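Local coordinates for protein allantoin racemase (Pseudomonas fluorescens, PDB 5LG5) that racemises allantoin and probably also interconverts the D and L forms of other 5-monosubstituted hydantoins, at residues Q66-V71 with E86-P91; V112-D117 with A137-S142. All coordinates share one frame; numbering follows the deposited sequence.

Contact 1 of 2, residues Q66-V71 with E86-P91; sequences QPFDAV and ELLNVP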
ATOM      1  N   GLN E  66     -33.263  21.825 -18.318  1.00 24.64           N
ATOM      2  CA  GLN E  66     -32.798  23.193 -18.124  1.00 27.75           C
ATOM      3  C   GLN E  66     -31.287  23.247 -17.869  1.00 27.10           C
ATOM      4  O   GLN E  66     -30.684  22.242 -17.485  1.00 24.83           O
ATOM      5  CB  GLN E  66     -33.624  23.898 -17.034  1.00 30.91           C
ATOM      6  CG  GLN E  66     -35.052  24.219 -17.512  1.00 38.17           C
ATOM      7  CD  GLN E  66     -36.152  23.531 -16.711  1.00 47.58           C
ATOM      8  OE1 GLN E  66     -36.128  23.520 -15.477  1.00 50.84           O
ATOM      9  NE2 GLN E  66     -37.132  22.966 -17.416  1.00 44.45           N
ATOM     10  N   PRO E  67     -30.663  24.409 -18.149  1.00 27.65           N
ATOM     11  CA  PRO E  67     -29.211  24.545 -17.954  1.00 28.06           C
ATOM     12  C   PRO E  67     -28.748  24.330 -16.513  1.00 24.09           C
ATOM     13  O   PRO E  67     -29.510  24.593 -15.584  1.00 20.41           O
ATOM     14  CB  PRO E  67     -28.926  25.993 -18.389  1.00 26.55           C
ATOM     15  CG  PRO E  67     -30.105  26.395 -19.252  1.00 25.30           C
ATOM     16  CD  PRO E  67     -31.275  25.624 -18.726  1.00 26.10           C
ATOM     17  N   PHE E  68     -27.528  23.813 -16.343  1.00 19.24           N
ATOM     18  CA  PHE E  68     -26.918  23.653 -15.020  1.00 14.67           C
ATOM     19  C   PHE E  68     -25.389  23.663 -15.125  1.00 17.26           C
ATOM     20  O   PHE E  68     -24.827  23.394 -16.197  1.00 17.87           O
ATOM     21  CB  PHE E  68     -27.432  22.397 -14.290  1.00 17.52           C
ATOM     22  CG  PHE E  68     -27.260  21.103 -15.061  1.00 18.58           C
ATOM     23  CD1 PHE E  68     -26.155  20.282 -14.836  1.00 17.77           C
ATOM     24  CD2 PHE E  68     -28.218  20.697 -15.983  1.00 16.95           C
ATOM     25  CE1 PHE E  68     -25.997  19.076 -15.546  1.00 16.94           C
ATOM     26  CE2 PHE E  68     -28.077  19.503 -16.692  1.00 19.70           C
ATOM     27  CZ  PHE E  68     -26.963  18.681 -16.468  1.00 16.99           C
ATOM     28  N   ASP E  69     -24.725  24.017 -14.026  1.00 13.14           N
ATOM     29  CA  ASP E  69     -23.294  24.289 -14.059  1.00 13.81           C
ATOM     30  C   ASP E  69     -22.466  23.254 -13.328  1.00 11.88           C
ATOM     31  O   ASP E  69     -21.255  23.226 -13.472  1.00 11.96           O
ATOM     32  CB  ASP E  69     -22.998  25.672 -13.483  1.00 11.21           C
ATOM     33  CG  ASP E  69     -23.786  26.753 -14.169  1.00 16.25           C
ATOM     34  OD1 ASP E  69     -23.323  27.240 -15.221  1.00 19.24           O
ATOM     35  OD2 ASP E  69     -24.893  27.082 -13.666  1.00 17.36           O
ATOM     36  N   ALA E  70     -23.135  22.429 -12.531  1.00 12.17           N
ATOM     37  CA  ALA E  70     -22.478  21.406 -11.748  1.00 12.35           C
ATOM     38  C   ALA E  70     -23.537  20.445 -11.266  1.00 14.04           C
ATOM     39  O   ALA E  70     -24.734  20.765 -11.282  1.00 14.41           O
ATOM     40  CB  ALA E  70     -21.731  22.026 -10.560  1.00  9.64           C
ATOM     41  N   VAL E  71     -23.102  19.258 -10.859  1.00  9.73           N
ATOM     42  CA  VAL E  71     -24.011  18.255 -10.337  1.00  9.05           C
ATOM     43  C   VAL E  71     -23.429  17.654  -9.078  1.00 11.80           C
ATOM     44  O   VAL E  71     -22.235  17.321  -9.022  1.00 10.61           O
ATOM     45  CB  VAL E  71     -24.292  17.126 -11.366  1.00 13.04           C
ATOM     46  CG1 VAL E  71     -25.118  16.010 -10.715  1.00  9.85           C
ATOM     47  CG2 VAL E  71     -25.008  17.678 -12.606  1.00  7.67           C
ATOM     48  N   GLU E  86     -18.495  11.068 -17.371  1.00 11.68           N
ATOM     49  CA  GLU E  86     -18.373  10.824 -18.814  1.00 10.38           C
ATOM     50  C   GLU E  86     -19.477  11.545 -19.541  1.00 12.04           C
ATOM     51  O   GLU E  86     -19.251  12.172 -20.569  1.00 12.44           O
ATOM     52  CB  GLU E  86     -18.499   9.343 -19.121  1.00 10.80           C
ATOM     53  CG  GLU E  86     -17.302   8.526 -18.747  1.00 13.78           C
ATOM     54  CD  GLU E  86     -17.411   7.119 -19.266  1.00 13.81           C
ATOM     55  OE1 GLU E  86     -18.477   6.787 -19.843  1.00 12.62           O
ATOM     56  OE2 GLU E  86     -16.450   6.343 -19.062  1.00 12.77           O
ATOM     57  N   LEU E  87     -20.689  11.421 -18.998  1.00 11.81           N
ATOM     58  CA  LEU E  87     -21.876  11.974 -19.628  1.00 13.50           C
ATOM     59  C   LEU E  87     -21.864  13.497 -19.669  1.00 15.04           C
ATOM     60  O   LEU E  87     -22.362  14.097 -20.621  1.00 15.45           O
ATOM     61  CB  LEU E  87     -23.121  11.494 -18.885  1.00 13.89           C
ATOM     62  CG  LEU E  87     -23.393   9.995 -19.042  1.00 14.84           C
ATOM     63  CD1 LEU E  87     -24.486   9.577 -18.090  1.00 12.00           C
ATOM     64  CD2 LEU E  87     -23.784   9.693 -20.496  1.00 19.36           C
ATOM     65  N   LEU E  88     -21.286  14.120 -18.643  1.00 11.03           N
ATOM     66  CA  LEU E  88     -21.414  15.566 -18.481  1.00 10.92           C
ATOM     67  C   LEU E  88     -20.135  16.337 -18.809  1.00 13.11           C
ATOM     68  O   LEU E  88     -19.041  15.794 -18.713  1.00 11.59           O
ATOM     69  CB  LEU E  88     -21.840  15.867 -17.047  1.00  9.74           C
ATOM     70  CG  LEU E  88     -23.189  15.289 -16.638  1.00 11.12           C
ATOM     71  CD1 LEU E  88     -23.406  15.458 -15.137  1.00 10.57           C
ATOM     72  CD2 LEU E  88     -24.248  16.045 -17.417  1.00 15.36           C
ATOM     73  N   ASN E  89     -20.282  17.609 -19.175  1.00 13.47           N
ATOM     74  CA  ASN E  89     -19.150  18.524 -19.296  1.00 13.97           C
ATOM     75  C   ASN E  89     -19.203  19.610 -18.231  1.00 12.39           C
ATOM     76  O   ASN E  89     -18.797  20.745 -18.468  1.00 14.65           O
ATOM     77  CB  ASN E  89     -19.092  19.163 -20.691  1.00 18.19           C
ATOM     78  CG  ASN E  89     -18.822  18.156 -21.784  1.00 23.02           C
ATOM     79  OD1 ASN E  89     -19.701  17.387 -22.174  1.00 29.15           O
ATOM     80  ND2 ASN E  89     -17.594  18.157 -22.290  1.00 24.53           N
ATOM     81  N   VAL E  90     -19.762  19.263 -17.077  1.00 10.84           N
ATOM     82  CA  VAL E  90     -19.740  20.125 -15.908  1.00 12.06           C
ATOM     83  C   VAL E  90     -19.230  19.319 -14.723  1.00 10.77           C
ATOM     84  O   VAL E  90     -19.284  18.087 -14.753  1.00 12.61           O
ATOM     85  CB  VAL E  90     -21.134  20.696 -15.604  1.00  7.98           C
ATOM     86  CG1 VAL E  90     -21.604  21.551 -16.786  1.00 10.60           C
ATOM     87  CG2 VAL E  90     -22.114  19.578 -15.292  1.00  9.56           C
ATOM     88  N   PRO E  91     -18.709  20.004 -13.696  1.00  8.04           N
ATOM     89  CA  PRO E  91     -18.195  19.250 -12.552  1.00 11.98           C
ATOM     90  C   PRO E  91     -19.262  18.418 -11.859  1.00 10.23           C
ATOM     91  O   PRO E  91     -20.440  18.800 -11.760  1.00 10.28           O
ATOM     92  CB  PRO E  91     -17.623  20.343 -11.614  1.00 11.27           C
ATOM     93  CG  PRO E  91     -18.214  21.623 -12.090  1.00 11.47           C
ATOM     94  CD  PRO E  91     -18.452  21.450 -13.572  1.00  8.53           C
TER
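The amide of Val71 donates to the carbonyl oxygen of Pro91, with N to O at 2.8 Å, and the donor lies nearly in line with the C=O bond. The same oxygen receives a CA-H contact from Ala70, whose CA is 3.3 Å from Pro91 O, so two consecutive residues of 66-71 converge on one acceptor. This is the first link of a parallel strand pair, continued by a backbone bond between Val71 and Val93. The carbonyl oxygen of Asp69 lies against carbon atoms of 86-91: CB of Val90 and CD of the Pro91 ring both come to 3.3 Å of it. CG of that ring also rests against CB of Ala70.

Beside the backbone pairing an apolar cluster forms. CG of Phe68 sits between its backbone N and carbonyl carbon (chi1 56°), and the ring's CE1 and CZ meet Leu88 and Val90, whose side chains cross it at about a right angle. CD2 of Leu88 meets the ring at its edge, 3.9 Å from CZ, while CG2 of Val90 comes obliquely to CE1, also at 3.9 Å. The other branch of Leu88, CD1, touches CG2 of Val71 at 3.7 Å, so its two methyls bridge two residues of the facing segment.

The contact joins the start of strand 70-74 to the turn that follows helix 81-87 and leads into strand 92-94, within a beta-alpha-beta unit. Strand 2-7 lies beside Phe68 and Val71, helix 47-63 packs on Leu88, and helix 201-214 covers Ala70 and Pro91.

Contact 2 of 2, residues V112-D117 with A137-S142; sequences VVTTLD and ASVRAS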
ATOM      1  N   VAL E 112     -16.013   7.978   9.206  1.00  9.21           N
ATOM      2  CA  VAL E 112     -17.325   8.103   8.632  1.00  7.83           C
ATOM      3  C   VAL E 112     -18.310   7.325   9.480  1.00  9.70           C
ATOM      4  O   VAL E 112     -18.055   6.179   9.831  1.00 12.33           O
ATOM      5  CB  VAL E 112     -17.333   7.561   7.186  1.00 14.61           C
ATOM      6  CG1 VAL E 112     -18.718   7.720   6.563  1.00 13.41           C
ATOM      7  CG2 VAL E 112     -16.255   8.270   6.350  1.00 13.58           C
ATOM      8  N   VAL E 113     -19.426   7.946   9.825  1.00 11.18           N
ATOM      9  CA  VAL E 113     -20.475   7.222  10.518  1.00 13.44           C
ATOM     10  C   VAL E 113     -21.614   7.025   9.549  1.00 13.04           C
ATOM     11  O   VAL E 113     -22.192   7.992   9.062  1.00 14.54           O
ATOM     12  CB  VAL E 113     -20.996   7.950  11.768  1.00 13.32           C
ATOM     13  CG1 VAL E 113     -22.164   7.174  12.353  1.00 14.59           C
ATOM     14  CG2 VAL E 113     -19.876   8.125  12.796  1.00 12.47           C
ATOM     15  N   THR E 114     -21.924   5.774   9.239  1.00 15.51           N
ATOM     16  CA  THR E 114     -22.993   5.522   8.283  1.00 14.10           C
ATOM     17  C   THR E 114     -24.161   4.853   8.993  1.00 16.06           C
ATOM     18  O   THR E 114     -24.231   4.846  10.234  1.00 14.18           O
ATOM     19  CB  THR E 114     -22.501   4.687   7.048  1.00 13.75           C
ATOM     20  OG1 THR E 114     -23.531   4.607   6.050  1.00 16.61           O
ATOM     21  CG2 THR E 114     -22.067   3.288   7.452  1.00 12.65           C
ATOM     22  N   THR E 115     -25.068   4.305   8.188  1.00 14.25           N
ATOM     23  CA  THR E 115     -26.306   3.703   8.650  1.00 16.36           C
ATOM     24  C   THR E 115     -26.133   2.237   9.003  1.00 17.61           C
ATOM     25  O   THR E 115     -25.937   1.878  10.168  1.00 16.00           O
ATOM     26  CB  THR E 115     -27.356   3.804   7.544  1.00 19.86           C
ATOM     27  OG1 THR E 115     -26.749   3.431   6.292  1.00 16.75           O
ATOM     28  CG2 THR E 115     -27.872   5.234   7.453  1.00 18.25           C
ATOM     29  N   LEU E 116     -26.220   1.390   7.983  1.00 13.64           N
ATOM     30  CA  LEU E 116     -26.131  -0.047   8.164  1.00 10.44           C
ATOM     31  C   LEU E 116     -24.714  -0.589   8.014  1.00 13.71           C
ATOM     32  O   LEU E 116     -23.895  -0.062   7.245  1.00 14.41           O
ATOM     33  CB  LEU E 116     -27.061  -0.752   7.185  1.00 12.42           C
ATOM     34  CG  LEU E 116     -28.551  -0.455   7.422  1.00 17.25           C
ATOM     35  CD1 LEU E 116     -29.408  -1.304   6.497  1.00 16.87           C
ATOM     36  CD2 LEU E 116     -28.934  -0.683   8.870  1.00 15.84           C
ATOM     37  N   ASP E 117     -24.435  -1.646   8.756  1.00  9.17           N
ATOM     38  CA  ASP E 117     -23.157  -2.318   8.700  1.00 12.34           C
ATOM     39  C   ASP E 117     -22.840  -2.804   7.290  1.00 13.51           C
ATOM     40  O   ASP E 117     -21.701  -2.761   6.841  1.00 10.86           O
ATOM     41  CB  ASP E 117     -23.145  -3.483   9.688  1.00 14.07           C
ATOM     42  CG  ASP E 117     -21.914  -4.342   9.548  1.00 14.79           C
ATOM     43  OD1 ASP E 117     -20.805  -3.852   9.871  1.00 13.17           O
ATOM     44  OD2 ASP E 117     -22.060  -5.497   9.070  1.00 15.26           O
ATOM     45  N   ALA E 137      -9.784   7.016   9.564  1.00 11.80           N
ATOM     46  CA  ALA E 137      -9.561   6.205  10.761  1.00 13.51           C
ATOM     47  C   ALA E 137     -10.509   4.994  10.822  1.00 14.80           C
ATOM     48  O   ALA E 137     -10.143   3.934  11.334  1.00 15.28           O
ATOM     49  CB  ALA E 137      -9.691   7.055  12.016  1.00 13.49           C
ATOM     50  N   SER E 138     -11.723   5.165  10.305  1.00 13.45           N
ATOM     51  CA  SER E 138     -12.714   4.097  10.286  1.00 11.41           C
ATOM     52  C   SER E 138     -13.986   4.533   9.579  1.00 11.87           C
ATOM     53  O   SER E 138     -14.271   5.728   9.436  1.00  8.76           O
ATOM     54  CB  SER E 138     -13.056   3.643  11.714  1.00 15.20           C
ATOM     55  OG  SER E 138     -13.539   4.722  12.496  1.00 11.42           O
ATOM     56  N   VAL E 139     -14.744   3.545   9.125  1.00 11.50           N
ATOM     57  CA  VAL E 139     -16.105   3.764   8.691  1.00  9.52           C
ATOM     58  C   VAL E 139     -16.977   2.955   9.619  1.00 10.25           C
ATOM     59  O   VAL E 139     -16.817   1.738   9.718  1.00 12.96           O
ATOM     60  CB  VAL E 139     -16.307   3.307   7.240  1.00 11.37           C
ATOM     61  CG1 VAL E 139     -17.796   3.483   6.803  1.00  7.50           C
ATOM     62  CG2 VAL E 139     -15.358   4.066   6.337  1.00  8.39           C
ATOM     63  N   ARG E 140     -17.876   3.625  10.326  1.00  7.94           N
ATOM     64  CA  ARG E 140     -18.684   2.957  11.338  1.00 11.19           C
ATOM     65  C   ARG E 140     -20.165   3.080  11.056  1.00 12.24           C
ATOM     66  O   ARG E 140     -20.640   4.123  10.596  1.00 12.66           O
ATOM     67  CB  ARG E 140     -18.406   3.547  12.716  1.00 12.84           C
ATOM     68  CG  ARG E 140     -17.028   3.278  13.234  1.00 15.17           C
ATOM     69  CD  ARG E 140     -16.929   3.739  14.665  1.00 19.92           C
ATOM     70  NE  ARG E 140     -15.814   3.094  15.329  1.00 26.90           N
ATOM     71  CZ  ARG E 140     -15.953   2.116  16.210  1.00 23.20           C
ATOM     72  NH1 ARG E 140     -17.169   1.707  16.549  1.00 26.66           N
ATOM     73  NH2 ARG E 140     -14.879   1.573  16.762  1.00 23.04           N
ATOM     74  N   ALA E 141     -20.897   2.026  11.384  1.00 10.66           N
ATOM     75  CA  ALA E 141     -22.334   2.016  11.175  1.00 15.32           C
ATOM     76  C   ALA E 141     -23.070   2.283  12.483  1.00 12.75           C
ATOM     77  O   ALA E 141     -22.774   1.679  13.503  1.00 12.09           O
ATOM     78  CB  ALA E 141     -22.773   0.676  10.584  1.00 13.12           C
ATOM     79  N   SER E 142     -24.048   3.172  12.436  1.00 16.12           N
ATOM     80  CA  SER E 142     -24.868   3.442  13.607  1.00 19.76           C
ATOM     81  C   SER E 142     -25.782   2.250  13.899  1.00 19.97           C
ATOM     82  O   SER E 142     -26.184   2.040  15.039  1.00 17.69           O
ATOM     83  CB  SER E 142     -25.674   4.722  13.393  1.00 18.06           C
ATOM     84  OG  SER E 142     -26.591   4.553  12.337  1.00 21.22           O
TER
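Four backbone hydrogen bonds join 112-114 to 138-142, spanning three parallel bridges and the residue just past the strand. Val112 takes part twice, its N donating to Ser138 O at 2.9 Å and its O accepting from Arg140 N along an almost straight N-H. Arg140 O accepts from Thr114 N at an unusually short modelled distance, whose exact length is doubtful, and Ser142 N donates to Thr114 O at 2.8 Å. CA-H contacts fill in between, among them Val113 CA to Arg140 O at 3.1 Å.

Thr114 O has a second donor in the hydroxyl of Ser142, whose OG, set between its own N and carbonyl carbon (chi1 65°), stands 3.2 Å away. An alanine in place of Ser142 would probably leave Thr114 O with the backbone amide of that residue as its one donor from 137-142.

The apolar contact is looser, Val112 CB facing both methyls of Val139 at 4.1 Å. Ala141 CB packs against backbone polar atoms of the turn after strand 110-114, 3.4 Å from Thr115 O and equally near Asp117 N.

Both strands belong to the beta-alpha-beta unit whose helix, 120-129, covers Thr114 and Val139; strand 175-179 flanks 110-114 on the other side, and helix 153-171 packs against Val113 and Arg140.

Overall arrangement
Contact 1 closes before contact 2 opens along the chain, and the two lie on opposite sides of its centre, with their own centres 30 Å apart and nearest atoms about 19 Å apart. Each belongs to a beta-alpha-beta unit of a different four-stranded parallel sheet, both with strand order 2-1-3-4. Contact 1 joins the strand third in chain order to the approach to 92-94; contact 2 pairs the first in chain order with 136-141; 92-94 and 136-141 are each outermost within the chain. The repeated topology is consistent with the two-lobed alpha/beta architecture of the Asp/Glu/hydantoin racemases. Segments of both also reach a second subunit, through Glu86 and Leu87, beside contact 1 itself, and through Leu116 and Asp117.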